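Local atomic coordinates of inosine-uridine nucleoside N-ribohydrolase (Xanthomonas oryzae pv. oryzae, PDB entry 4KL0), a protein that binds calcium in a nucleoside-hydrolase-type fold and may hydrolyse N-glycosyl bonds, as its family does, although its role as a bacterial effector is not defined. Residues Lys112-Gly117 against Arg254-Asn259; Ala152-Ala157 against Tyr198-Asp203; Pro220-Thr225 against Glu348-Ala353; Trp280-Phe285 against Trp308-Lys313. All coordinates share one frame; numbering follows the deposited sequence.

Contact 1: residues Lys112-Gly117 against Arg254-Asn259; sequences KFLAEG and RDVQKN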
loop_
_atom_site.group_PDB
_atom_site.type_symbol
_atom_site.label_atom_id
_atom_site.label_comp_id
_atom_site.label_asym_id
_atom_site.label_seq_id
_atom_site.Cartn_x
_atom_site.Cartn_y
_atom_site.Cartn_z
ATOM N N LYS A 112 16.887 0.581 1.080
ATOM C CA LYS A 112 16.470 0.369 2.484
ATOM C C LYS A 112 15.690 -0.937 2.699
ATOM O O LYS A 112 14.645 -1.161 2.096
ATOM C CB LYS A 112 15.629 1.594 2.901
ATOM C CG LYS A 112 15.249 1.664 4.390
ATOM C CD LYS A 112 14.767 3.087 4.696
ATOM C CE LYS A 112 13.785 3.069 5.861
ATOM N NZ LYS A 112 13.951 4.327 6.699
ATOM N N PHE A 113 16.181 -1.828 3.559
ATOM C CA PHE A 113 15.559 -3.146 3.768
ATOM C C PHE A 113 15.725 -3.485 5.242
ATOM O O PHE A 113 16.829 -3.752 5.723
ATOM C CB PHE A 113 16.192 -4.232 2.858
ATOM C CG PHE A 113 15.522 -5.583 2.937
ATOM C CD1 PHE A 113 14.483 -5.925 2.082
ATOM C CD2 PHE A 113 15.906 -6.547 3.896
ATOM C CE1 PHE A 113 13.857 -7.155 2.130
ATOM C CE2 PHE A 113 15.295 -7.792 3.963
ATOM C CZ PHE A 113 14.263 -8.126 3.095
ATOM N N LEU A 114 14.615 -3.408 5.951
ATOM C CA LEU A 114 14.636 -3.347 7.434
ATOM C C LEU A 114 15.012 -4.719 7.998
ATOM O O LEU A 114 14.571 -5.772 7.509
ATOM C CB LEU A 114 13.267 -2.874 7.950
ATOM C CG LEU A 114 12.873 -1.453 7.533
ATOM C CD1 LEU A 114 11.423 -1.098 7.964
ATOM C CD2 LEU A 114 13.875 -0.480 8.064
ATOM N N ALA A 115 15.840 -4.729 9.039
ATOM C CA ALA A 115 16.339 -6.029 9.549
ATOM C C ALA A 115 15.239 -7.019 9.990
ATOM O O ALA A 115 15.386 -8.263 9.871
ATOM C CB ALA A 115 17.299 -5.763 10.695
ATOM N N GLU A 116 14.113 -6.489 10.447
ATOM C CA GLU A 116 13.019 -7.321 10.946
ATOM C C GLU A 116 12.422 -8.235 9.852
ATOM O O GLU A 116 11.853 -9.309 10.113
ATOM C CB GLU A 116 11.931 -6.409 11.535
ATOM C CG GLU A 116 12.286 -5.642 12.795
ATOM C CD GLU A 116 13.128 -4.398 12.610
ATOM O OE1 GLU A 116 13.382 -3.959 11.461
ATOM O OE2 GLU A 116 13.574 -3.840 13.638
ATOM N N GLY A 117 12.550 -7.817 8.593
ATOM C CA GLY A 117 12.051 -8.654 7.537
ATOM C C GLY A 117 12.958 -9.766 7.095
ATOM O O GLY A 117 12.513 -10.647 6.390
ATOM N N ARG A 254 4.701 -4.727 14.364
ATOM C CA ARG A 254 4.941 -3.898 15.521
ATOM C C ARG A 254 6.437 -3.572 15.663
ATOM O O ARG A 254 6.789 -2.430 15.923
ATOM C CB ARG A 254 4.372 -4.613 16.763
ATOM C CG ARG A 254 4.566 -3.793 18.079
ATOM C CD ARG A 254 5.915 -4.038 18.798
ATOM N NE ARG A 254 6.382 -5.431 18.763
ATOM C CZ ARG A 254 5.945 -6.387 19.572
ATOM N NH1 ARG A 254 5.028 -6.094 20.474
ATOM N NH2 ARG A 254 6.400 -7.638 19.456
ATOM N N ASP A 255 7.297 -4.566 15.456
ATOM C CA ASP A 255 8.737 -4.352 15.624
ATOM C C ASP A 255 9.270 -3.372 14.566
ATOM O O ASP A 255 10.041 -2.458 14.905
ATOM C CB ASP A 255 9.525 -5.652 15.572
ATOM C CG ASP A 255 9.266 -6.545 16.788
ATOM O OD1 ASP A 255 8.624 -6.070 17.760
ATOM O OD2 ASP A 255 9.719 -7.711 16.725
ATOM N N VAL A 256 8.829 -3.503 13.319
ATOM C CA VAL A 256 9.332 -2.532 12.325
ATOM C C VAL A 256 8.853 -1.098 12.611
ATOM O O VAL A 256 9.613 -0.110 12.465
ATOM C CB VAL A 256 8.999 -2.958 10.851
ATOM C CG1 VAL A 256 9.648 -4.211 10.565
ATOM C CG2 VAL A 256 7.566 -3.026 10.633
ATOM N N GLN A 257 7.596 -0.945 13.004
ATOM C CA GLN A 257 7.128 0.403 13.274
ATOM C C GLN A 257 7.826 0.966 14.511
ATOM O O GLN A 257 8.289 2.111 14.538
ATOM C CB GLN A 257 5.621 0.455 13.413
ATOM C CG GLN A 257 5.147 1.826 13.853
ATOM C CD GLN A 257 5.303 2.889 12.803
ATOM O OE1 GLN A 257 4.415 3.080 11.952
ATOM N NE2 GLN A 257 6.444 3.570 12.822
ATOM N N LYS A 258 7.925 0.142 15.545
ATOM C CA LYS A 258 8.514 0.681 16.768
ATOM C C LYS A 258 9.998 1.003 16.524
ATOM O O LYS A 258 10.442 2.069 16.941
ATOM C CB LYS A 258 8.246 -0.285 17.943
ATOM C CG LYS A 258 8.744 0.189 19.276
ATOM C CD LYS A 258 8.368 -0.851 20.306
ATOM C CE LYS A 258 9.044 -0.504 21.604
ATOM N NZ LYS A 258 8.921 -1.678 22.530
ATOM N N ASN A 259 10.748 0.139 15.847
ATOM C CA ASN A 259 12.174 0.413 15.650
ATOM C C ASN A 259 12.413 1.592 14.688
ATOM O O ASN A 259 13.301 2.438 14.940
ATOM C CB ASN A 259 12.960 -0.864 15.326
ATOM C CG ASN A 259 12.838 -1.932 16.440
ATOM O OD1 ASN A 259 12.859 -1.607 17.652
ATOM N ND2 ASN A 259 12.715 -3.215 16.033
HETATM O O HOH W 1 12.457 -0.814 11.794
#

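Contact 2: residues Ala152-Ala157 against Tyr198-Asp203; sequences AGMTDA and YNNATD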
loop_
_atom_site.group_PDB
_atom_site.type_symbol
_atom_site.label_atom_id
_atom_site.label_comp_id
_atom_site.label_asym_id
_atom_site.label_seq_id
_atom_site.Cartn_x
_atom_site.Cartn_y
_atom_site.Cartn_z
ATOM N N ALA A 152 3.404 1.612 -4.662
ATOM C CA ALA A 152 4.851 1.769 -4.827
ATOM C C ALA A 152 5.120 2.451 -6.121
ATOM O O ALA A 152 4.163 2.888 -6.749
ATOM C CB ALA A 152 5.572 0.362 -4.832
ATOM N N GLY A 153 6.392 2.462 -6.559
ATOM C CA GLY A 153 6.757 3.086 -7.836
ATOM C C GLY A 153 6.097 2.338 -8.972
ATOM O O GLY A 153 5.648 1.173 -8.846
ATOM N N MET A 154 6.028 3.010 -10.120
ATOM C CA MET A 154 5.125 2.548 -11.144
ATOM C C MET A 154 5.856 1.954 -12.352
ATOM O O MET A 154 5.209 1.756 -13.385
ATOM C CB MET A 154 4.243 3.734 -11.575
ATOM C CG MET A 154 3.033 3.840 -10.624
ATOM S SD MET A 154 2.303 5.500 -10.367
ATOM C CE MET A 154 3.139 5.936 -8.871
ATOM N N THR A 155 7.131 1.578 -12.211
ATOM C CA THR A 155 7.872 0.967 -13.359
ATOM C C THR A 155 7.087 -0.201 -13.981
ATOM O O THR A 155 6.899 -0.296 -15.218
ATOM C CB THR A 155 9.179 0.420 -12.826
ATOM O OG1 THR A 155 9.897 1.483 -12.192
ATOM C CG2 THR A 155 10.002 -0.239 -13.912
ATOM N N ASP A 156 6.638 -1.120 -13.141
ATOM C CA ASP A 156 5.912 -2.321 -13.633
ATOM C C ASP A 156 4.461 -2.066 -13.994
ATOM O O ASP A 156 3.931 -2.682 -14.963
ATOM C CB ASP A 156 6.046 -3.449 -12.609
ATOM C CG ASP A 156 7.484 -3.660 -12.249
ATOM O OD1 ASP A 156 8.281 -4.000 -13.160
ATOM O OD2 ASP A 156 7.865 -3.449 -11.099
ATOM N N ALA A 157 3.755 -1.231 -13.222
ATOM C CA ALA A 157 2.399 -0.918 -13.595
ATOM C C ALA A 157 2.357 -0.245 -14.959
ATOM O O ALA A 157 1.457 -0.516 -15.734
ATOM C CB ALA A 157 1.723 -0.008 -12.504
ATOM N N TYR A 198 6.128 10.402 -2.959
ATOM C CA TYR A 198 7.158 9.351 -2.867
ATOM C C TYR A 198 7.040 8.301 -3.977
ATOM O O TYR A 198 8.030 7.982 -4.680
ATOM C CB TYR A 198 7.082 8.665 -1.472
ATOM C CG TYR A 198 8.177 7.612 -1.273
ATOM C CD1 TYR A 198 9.361 7.925 -0.605
ATOM C CD2 TYR A 198 8.006 6.323 -1.744
ATOM C CE1 TYR A 198 10.379 6.967 -0.428
ATOM C CE2 TYR A 198 8.994 5.361 -1.606
ATOM C CZ TYR A 198 10.188 5.694 -0.940
ATOM O OH TYR A 198 11.172 4.716 -0.807
ATOM N N ASN A 199 5.845 7.748 -4.138
ATOM C CA ASN A 199 5.694 6.672 -5.126
ATOM C C ASN A 199 5.880 7.168 -6.557
ATOM O O ASN A 199 6.321 6.459 -7.435
ATOM C CB ASN A 199 4.395 5.921 -5.006
ATOM C CG ASN A 199 4.371 5.077 -3.727
ATOM O OD1 ASN A 199 5.469 4.643 -3.260
ATOM N ND2 ASN A 199 3.193 4.895 -3.122
ATOM N N ASN A 200 5.472 8.397 -6.814
ATOM C CA ASN A 200 5.713 8.866 -8.179
ATOM C C ASN A 200 7.209 9.066 -8.433
ATOM O O ASN A 200 7.697 8.730 -9.518
ATOM C CB ASN A 200 5.047 10.221 -8.412
ATOM C CG ASN A 200 3.532 10.195 -8.343
ATOM O OD1 ASN A 200 2.863 9.207 -8.635
ATOM N ND2 ASN A 200 2.971 11.359 -8.007
ATOM N N ALA A 201 7.915 9.613 -7.419
ATOM C CA ALA A 201 9.363 9.948 -7.495
ATOM C C ALA A 201 10.279 8.727 -7.584
ATOM O O ALA A 201 11.410 8.865 -8.081
ATOM C CB ALA A 201 9.742 10.779 -6.325
ATOM N N THR A 202 9.761 7.546 -7.223
ATOM C CA THR A 202 10.557 6.316 -7.376
ATOM C C THR A 202 11.007 6.139 -8.826
ATOM O O THR A 202 12.181 5.815 -9.079
ATOM C CB THR A 202 9.783 5.067 -6.900
ATOM O OG1 THR A 202 9.558 5.154 -5.478
ATOM C CG2 THR A 202 10.603 3.795 -7.206
ATOM N N ASP A 203 10.081 6.358 -9.775
ATOM C CA ASP A 203 10.416 6.317 -11.213
ATOM C C ASP A 203 9.423 7.298 -11.847
ATOM O O ASP A 203 8.287 6.929 -12.212
ATOM C CB ASP A 203 10.270 4.892 -11.754
ATOM C CG ASP A 203 10.526 4.772 -13.255
ATOM O OD1 ASP A 203 10.675 5.829 -13.952
ATOM O OD2 ASP A 203 10.531 3.606 -13.733
HETATM O O HOH W 2 8.606 2.521 -4.615
HETATM O O HOH W 3 6.864 5.664 -10.087
#

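Contact 3: residues Pro220-Thr225 against Glu348-Ala353; sequences PLRILT and EHVGHA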
loop_
_atom_site.group_PDB
_atom_site.type_symbol
_atom_site.label_atom_id
_atom_site.label_comp_id
_atom_site.label_asym_id
_atom_site.label_seq_id
_atom_site.Cartn_x
_atom_site.Cartn_y
_atom_site.Cartn_z
ATOM N N PRO A 220 -10.589 4.412 -15.286
ATOM C CA PRO A 220 -10.745 5.348 -14.155
ATOM C C PRO A 220 -9.502 5.301 -13.233
ATOM O O PRO A 220 -9.034 4.208 -12.938
ATOM C CB PRO A 220 -11.951 4.807 -13.387
ATOM C CG PRO A 220 -12.736 4.009 -14.458
ATOM C CD PRO A 220 -11.693 3.439 -15.408
ATOM N N LEU A 221 -9.035 6.456 -12.805
ATOM C CA LEU A 221 -7.919 6.571 -11.853
ATOM C C LEU A 221 -8.404 7.108 -10.548
ATOM O O LEU A 221 -9.184 8.073 -10.507
ATOM C CB LEU A 221 -6.888 7.584 -12.378
ATOM C CG LEU A 221 -5.842 7.280 -13.415
ATOM C CD1 LEU A 221 -5.011 8.577 -13.616
ATOM C CD2 LEU A 221 -4.956 6.113 -12.932
ATOM N N ARG A 222 -7.963 6.542 -9.422
ATOM C CA ARG A 222 -8.334 7.091 -8.143
ATOM C C ARG A 222 -7.032 7.265 -7.356
ATOM O O ARG A 222 -6.292 6.293 -7.219
ATOM C CB ARG A 222 -9.261 6.157 -7.371
ATOM C CG ARG A 222 -9.715 6.725 -6.029
ATOM C CD ARG A 222 -10.791 5.818 -5.407
ATOM N NE ARG A 222 -11.991 5.985 -6.211
ATOM C CZ ARG A 222 -13.116 5.319 -6.001
ATOM N NH1 ARG A 222 -13.190 4.450 -4.991
ATOM N NH2 ARG A 222 -14.160 5.547 -6.781
ATOM N N ILE A 223 -6.737 8.492 -6.949
ATOM C CA ILE A 223 -5.401 8.822 -6.406
ATOM C C ILE A 223 -5.590 9.226 -4.958
ATOM O O ILE A 223 -6.294 10.214 -4.621
ATOM C CB ILE A 223 -4.712 9.978 -7.122
ATOM C CG1 ILE A 223 -4.606 9.839 -8.655
ATOM C CG2 ILE A 223 -3.287 10.166 -6.523
ATOM C CD1 ILE A 223 -3.792 8.723 -9.110
ATOM N N LEU A 224 -4.995 8.458 -4.065
ATOM C CA LEU A 224 -5.123 8.749 -2.643
ATOM C C LEU A 224 -3.822 9.401 -2.212
ATOM O O LEU A 224 -2.747 8.924 -2.577
ATOM C CB LEU A 224 -5.265 7.450 -1.833
ATOM C CG LEU A 224 -5.580 7.661 -0.339
ATOM C CD1 LEU A 224 -6.707 6.780 0.101
ATOM C CD2 LEU A 224 -4.294 7.450 0.605
ATOM N N THR A 225 -3.895 10.462 -1.438
ATOM C CA THR A 225 -2.705 11.271 -1.176
ATOM C C THR A 225 -2.350 11.181 0.314
ATOM O O THR A 225 -3.119 10.689 1.181
ATOM C CB THR A 225 -2.987 12.732 -1.514
ATOM O OG1 THR A 225 -3.941 13.241 -0.580
ATOM C CG2 THR A 225 -3.558 12.831 -2.885
ATOM N N GLU A 348 -10.183 10.572 -9.912
ATOM C CA GLU A 348 -10.700 11.010 -8.646
ATOM C C GLU A 348 -9.623 11.235 -7.616
ATOM O O GLU A 348 -8.606 10.513 -7.603
ATOM C CB GLU A 348 -11.675 9.958 -8.097
ATOM C CG GLU A 348 -12.916 9.798 -8.937
ATOM C CD GLU A 348 -13.745 8.685 -8.376
ATOM O OE1 GLU A 348 -13.190 7.573 -8.235
ATOM O OE2 GLU A 348 -14.924 8.917 -8.054
ATOM N N HIS A 349 -9.858 12.197 -6.723
ATOM C CA HIS A 349 -8.891 12.525 -5.707
ATOM C C HIS A 349 -9.397 12.158 -4.331
ATOM O O HIS A 349 -10.558 12.464 -3.953
ATOM C CB HIS A 349 -8.545 14.032 -5.784
ATOM C CG HIS A 349 -7.761 14.527 -4.606
ATOM N ND1 HIS A 349 -8.250 15.469 -3.725
ATOM C CD2 HIS A 349 -6.537 14.186 -4.143
ATOM C CE1 HIS A 349 -7.361 15.685 -2.767
ATOM N NE2 HIS A 349 -6.300 14.938 -3.012
ATOM N N VAL A 350 -8.562 11.466 -3.551
ATOM C CA VAL A 350 -8.884 11.266 -2.139
ATOM C C VAL A 350 -7.823 11.883 -1.219
ATOM O O VAL A 350 -6.741 11.289 -1.019
ATOM C CB VAL A 350 -9.059 9.756 -1.750
ATOM C CG1 VAL A 350 -9.477 9.592 -0.260
ATOM C CG2 VAL A 350 -10.077 9.066 -2.689
ATOM N N GLY A 351 -8.134 13.063 -0.670
ATOM C CA GLY A 351 -7.313 13.723 0.326
ATOM C C GLY A 351 -8.006 13.848 1.670
ATOM O O GLY A 351 -8.854 13.023 2.017
ATOM N N HIS A 352 -7.656 14.858 2.466
ATOM C CA HIS A 352 -8.176 14.879 3.839
ATOM C C HIS A 352 -9.712 15.058 3.871
ATOM O O HIS A 352 -10.413 14.396 4.649
ATOM C CB HIS A 352 -7.497 15.963 4.688
ATOM C CG HIS A 352 -7.876 17.349 4.299
ATOM N ND1 HIS A 352 -8.851 18.062 4.960
ATOM C CD2 HIS A 352 -7.436 18.150 3.295
ATOM C CE1 HIS A 352 -8.988 19.253 4.389
ATOM N NE2 HIS A 352 -8.135 19.334 3.382
ATOM N N ALA A 353 -10.229 15.908 2.990
ATOM C CA ALA A 353 -11.679 16.245 3.019
ATOM C C ALA A 353 -12.532 15.047 2.598
ATOM O O ALA A 353 -13.688 14.863 3.010
ATOM C CB ALA A 353 -11.952 17.418 2.091
HETATM O O HOH W 4 -12.004 7.017 -10.318
HETATM O O HOH W 5 -4.388 15.996 -0.786
#

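Contact 4: residues Trp280-Phe285 against Trp308-Lys313; sequences WFFRTF and WPQVTK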
loop_
_atom_site.group_PDB
_atom_site.type_symbol
_atom_site.label_atom_id
_atom_site.label_comp_id
_atom_site.label_asym_id
_atom_site.label_seq_id
_atom_site.Cartn_x
_atom_site.Cartn_y
_atom_site.Cartn_z
ATOM N N TRP A 280 9.282 18.996 15.911
ATOM C CA TRP A 280 8.655 18.451 14.729
ATOM C C TRP A 280 8.147 17.046 15.074
ATOM O O TRP A 280 7.085 16.635 14.611
ATOM C CB TRP A 280 9.644 18.363 13.594
ATOM C CG TRP A 280 9.136 17.541 12.494
ATOM C CD1 TRP A 280 8.379 17.961 11.453
ATOM C CD2 TRP A 280 9.313 16.124 12.322
ATOM N NE1 TRP A 280 8.105 16.920 10.612
ATOM C CE2 TRP A 280 8.660 15.772 11.123
ATOM C CE3 TRP A 280 9.975 15.132 13.053
ATOM C CZ2 TRP A 280 8.626 14.451 10.635
ATOM C CZ3 TRP A 280 9.971 13.831 12.566
ATOM C CH2 TRP A 280 9.295 13.499 11.359
ATOM N N PHE A 281 8.894 16.347 15.910
ATOM C CA PHE A 281 8.523 14.975 16.264
ATOM C C PHE A 281 7.220 14.948 17.099
ATOM O O PHE A 281 6.272 14.210 16.766
ATOM C CB PHE A 281 9.637 14.271 17.007
ATOM C CG PHE A 281 9.351 12.821 17.269
ATOM C CD1 PHE A 281 8.520 12.433 18.321
ATOM C CD2 PHE A 281 9.941 11.835 16.488
ATOM C CE1 PHE A 281 8.232 11.089 18.558
ATOM C CE2 PHE A 281 9.658 10.483 16.740
ATOM C CZ PHE A 281 8.810 10.120 17.798
ATOM N N PHE A 282 7.178 15.725 18.186
ATOM C CA PHE A 282 5.918 15.838 18.949
ATOM C C PHE A 282 4.705 16.309 18.082
ATOM O O PHE A 282 3.575 15.788 18.202
ATOM C CB PHE A 282 6.130 16.681 20.232
ATOM C CG PHE A 282 6.679 15.878 21.386
ATOM C CD1 PHE A 282 5.872 15.556 22.484
ATOM C CD2 PHE A 282 7.954 15.387 21.352
ATOM C CE1 PHE A 282 6.357 14.763 23.524
ATOM C CE2 PHE A 282 8.458 14.603 22.382
ATOM C CZ PHE A 282 7.666 14.292 23.483
ATOM N N ARG A 283 4.930 17.246 17.176
ATOM C CA ARG A 283 3.855 17.769 16.330
ATOM C C ARG A 283 3.423 16.767 15.244
ATOM O O ARG A 283 2.315 16.836 14.670
ATOM C CB ARG A 283 4.315 19.091 15.709
ATOM C CG ARG A 283 3.484 19.617 14.569
ATOM C CD ARG A 283 4.001 20.988 14.128
ATOM N NE ARG A 283 5.076 20.962 13.123
ATOM C CZ ARG A 283 6.329 21.379 13.341
ATOM N NH1 ARG A 283 6.694 21.824 14.533
ATOM N NH2 ARG A 283 7.230 21.346 12.368
ATOM N N THR A 284 4.302 15.822 14.955
ATOM C CA THR A 284 4.002 14.872 13.916
ATOM C C THR A 284 3.355 13.623 14.502
ATOM O O THR A 284 2.429 13.073 13.875
ATOM C CB THR A 284 5.251 14.470 13.161
ATOM O OG1 THR A 284 5.734 15.596 12.420
ATOM C CG2 THR A 284 4.939 13.356 12.165
ATOM N N PHE A 285 3.851 13.181 15.649
ATOM C CA PHE A 285 3.463 11.877 16.223
ATOM C C PHE A 285 2.659 11.941 17.507
ATOM O O PHE A 285 2.093 10.926 17.960
ATOM C CB PHE A 285 4.694 10.989 16.446
ATOM C CG PHE A 285 5.441 10.689 15.178
ATOM C CD1 PHE A 285 4.952 9.771 14.241
ATOM C CD2 PHE A 285 6.620 11.382 14.883
ATOM C CE1 PHE A 285 5.635 9.523 13.074
ATOM C CE2 PHE A 285 7.296 11.144 13.704
ATOM C CZ PHE A 285 6.810 10.194 12.807
ATOM N N TRP A 308 7.489 6.175 23.089
ATOM C CA TRP A 308 6.528 5.195 22.508
ATOM C C TRP A 308 5.130 5.358 23.102
ATOM O O TRP A 308 4.154 5.594 22.359
ATOM C CB TRP A 308 7.045 3.761 22.645
ATOM C CG TRP A 308 6.217 2.666 21.913
ATOM C CD1 TRP A 308 5.747 1.496 22.451
ATOM C CD2 TRP A 308 5.817 2.651 20.516
ATOM N NE1 TRP A 308 5.074 0.759 21.490
ATOM C CE2 TRP A 308 5.113 1.448 20.295
ATOM C CE3 TRP A 308 5.992 3.544 19.441
ATOM C CZ2 TRP A 308 4.578 1.108 19.040
ATOM C CZ3 TRP A 308 5.466 3.205 18.194
ATOM C CH2 TRP A 308 4.768 2.008 18.008
ATOM N N PRO A 309 5.012 5.342 24.465
ATOM C CA PRO A 309 3.669 5.547 25.036
ATOM C C PRO A 309 2.995 6.881 24.718
ATOM O O PRO A 309 1.774 7.017 24.748
ATOM C CB PRO A 309 3.917 5.462 26.563
ATOM C CG PRO A 309 5.161 4.667 26.711
ATOM C CD PRO A 309 6.016 5.049 25.501
ATOM N N GLN A 310 3.756 7.925 24.456
ATOM C CA GLN A 310 3.062 9.180 24.154
ATOM C C GLN A 310 2.591 9.298 22.696
ATOM O O GLN A 310 1.787 10.199 22.322
ATOM C CB GLN A 310 3.971 10.367 24.457
ATOM C CG GLN A 310 4.184 10.619 25.942
ATOM C CD GLN A 310 4.909 11.916 26.110
ATOM O OE1 GLN A 310 4.453 12.944 25.604
ATOM N NE2 GLN A 310 6.094 11.864 26.690
ATOM N N VAL A 311 3.122 8.421 21.849
ATOM C CA VAL A 311 2.762 8.534 20.435
ATOM C C VAL A 311 1.309 8.134 20.275
ATOM O O VAL A 311 0.880 7.138 20.880
ATOM C CB VAL A 311 3.673 7.655 19.564
ATOM C CG1 VAL A 311 3.082 7.546 18.151
ATOM C CG2 VAL A 311 5.086 8.257 19.546
ATOM N N THR A 312 0.575 8.933 19.505
ATOM C CA THR A 312 -0.831 8.691 19.145
ATOM C C THR A 312 -1.155 8.595 17.615
ATOM O O THR A 312 -2.264 8.172 17.227
ATOM C CB THR A 312 -1.763 9.795 19.769
ATOM O OG1 THR A 312 -1.621 11.026 19.055
ATOM C CG2 THR A 312 -1.406 10.026 21.221
ATOM N N LYS A 313 -0.219 8.968 16.738
ATOM C CA LYS A 313 -0.570 9.184 15.330
ATOM C C LYS A 313 0.448 8.486 14.427
ATOM O O LYS A 313 1.574 8.984 14.301
ATOM C CB LYS A 313 -0.495 10.677 14.993
ATOM C CG LYS A 313 -1.419 11.574 15.838
ATOM C CD LYS A 313 -1.572 12.960 15.184
ATOM C CE LYS A 313 -0.612 13.995 15.792
ATOM N NZ LYS A 313 -0.434 15.197 14.893
HETATM O O HOH W 6 2.220 10.762 12.203
#

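Contact 1: residues Lys112-Gly117 against Arg254-Asn259
Glu116 overlaps Val256 as the two side chains pass each other head to tail, with Glu116 CB only 3.3 Å from Val256 CG1. The contact sets a loop after helix 104-110 against helix 248-269 of the nucleoside hydrolase fold, near the surface of the chain. Glu116 CG is anti to its own carbonyl carbon (chi1 -67°). The chain then bends at chi2 (79°) and carries the carboxylate alongside the helix to Asn259. There Asn259 ND2 donates to Glu116 OE2 at 2.6 Å. The oxygen is met from above the carboxylate plane, while it lies near the plane of the amide. The other oxygen works through water, which donates to Glu116 OE1 and to Val256 O, so both branches of the carboxylate are tied to the helix. Leu114 adds an apolar touch, CD1 to Val256 CB at 4.2 Å. Its backbone is held by Asn37, and Phe113 packs on helix 70-86. Asp255 brings CB to 3.9 Å from Glu116 CG, but its carboxylate turns to its neighbour on the helix: Arg254 NE donates to Asp255 OD1 at 2.5 Å, and Arg254 NH1 reaches a second carboxylate, that of Glu240.

Contact 2: residues Ala152-Ala157 against Tyr198-Asp203
The Tyr198 ring has Asn199 OD1 at its edge, in the ring plane, and it makes a cation-pi interaction with Lys38. The Asn199 amide lies against the backbone of Ala152, with OD1 3.3 Å from Ala152 CA. Its ND2 donates to Met178 O, which fixes the rotation of the amide. The amide of Asn200 is held by ND2, which bonds to Asp194 O and Gly180 O. Its OD1 meets the methyl end of Met154, with CE 3.3 Å away. Met154 bends at chi3 (-96°), and its end comes in beside Asn200 while also packing on helix 204-216.

Between these groups the backbones come very close. Gly153 has no side chain, so its CA reaches Thr202 CB at 3.7 Å and makes a CA-H...O contact with Asn199 O. Two waters bridge the segments. One accepts from Gly153 N and bonds to Thr202 OG1. The other accepts from Met154 N at 2.8 Å and lies beside Asn199 O and Asp203 O.

The segment 152-157 leaves strand 146-150 just after the calcium ligand Ile151, and Ala152 touches Asp35, another ligand. The Asn199 side chain comes within about 5 Å of the calcium ion at the nearest atoms.

Thr155 OG1 donates to Asp203 OD2 at 2.7 Å, reaching the anti lone pair of that oxygen, on the side away from OD1. Asp203 OD1 caps Ala206 N at the start of helix 204-216. With an N-H and a hydroxyl both donating to it, the carboxylate is probably ionised, and the helix start would favour that charge.

Contact 3: residues Pro220-Thr225 against Glu348-Ala353
Arg222 and Glu348 run alongside each other on one face of the central sheet and form a salt bridge. NE and NH2 of Arg222 converge on a single oxygen of Glu348: NE to OE1 at 2.8 Å and NH2 to OE1 at 2.7 Å. The carboxylate oxygen sits in the guanidinium plane, at its edge. NH2 donates to the syn lone pair of Glu348 OE1, whereas NE comes from above the carboxylate plane. Arg222 runs out with CG anti to its backbone N (chi1 -178°) and bends at chi3 to bring the guanidinium over. A water donates both to Glu348 OE1 and to Leu221 O.

On the same face Val350 follows, its CG2 4.1 Å from Arg222 CG and its CG1 4.0 Å from Leu224 CD1. On the other face are Ile223 and His349. The His349 ring has Thr225 CG2 at its edge, and a water links NE2 to Thr225 OG1, which also bonds to Glu227. Gly351 N lies over one face of the ring.

A parallel ladder positions all of this. Glu348 N donates to Leu221 O, Ile223 N to Glu348 O and Val350 N to Ile223 O, each at 2.8 Å, and Thr225 N to Val350 O at 3.0 Å. Strand 172-178 flanks strand 221-224 on its other edge, as expected in a Rossmann-like sheet. Helix 317-325 lies over Leu224, and Arg222 NH1 bonds to Ala324 O there.

Three nitrogens of Arg222 thus have acceptors. The paired donors and the water on Glu348 OE1 would favour an ionised carboxylate.

Contact 4: residues Trp280-Phe285 against Trp308-Lys313
The C-terminal end of helix 278-285 is closed here by the loop between helices 304-307 and 317-325. Phe285 O, the carbonyl of the last helical residue, accepts twice. Thr312 N comes in nearly along the C=O axis at 2.9 Å, and Lys313 N, from above the carbonyl plane, at 3.3 Å. Val311 CG1 lies 3.5 Å from Phe285 O, and its CG2 touches Phe285 CB. Lys313 then folds back over the helix end. Its chain bends at chi3 (-97°), so that NZ donates to Arg283 O at 3.2 Å from above that carbonyl plane. A water joins Thr284 O to Lys313 O.

The aromatic side chains make the flank. Phe285 CD2 lies over the centre of the Phe281 ring, and Thr284 CG2 over the centre of the Phe285 ring, at 3.5 Å above its plane. Phe281 meets Trp265 edge-to-face, and Phe285 packs on helix 248-269. Farther out, Gln310 OE1 comes to the edge of the Phe282 ring, 3.4 Å from CE1. The positive end of Lys313 near the last carbonyls probably suits the helix dipole. The arrangement is that of a helix C-terminus capped by backbone N-H groups and a lysine of a later loop.

Overall arrangement
Contact 3 pairs two parallel strands of the central mixed sheet. Contact 2 joins the loop after strand 146-150 to helix 198-202, its centre about 17 Å from that of contact 3. The Leu224 side chain of contact 3 is about 11 Å from the calcium. Contacts 1 and 4, on the helical side, have centres about 18 Å apart and touch where Gln257 and Lys258 pack on Trp308. Contacts 1 and 3 lie on opposite sides of the chain's centre, and their segments alternate along the chain. Contact 2 falls between the segments of contact 1, contact 4 between those of contact 3. Distant parts of the sequence thus meet, contact 2 beside the calcium and contact 4 far from it.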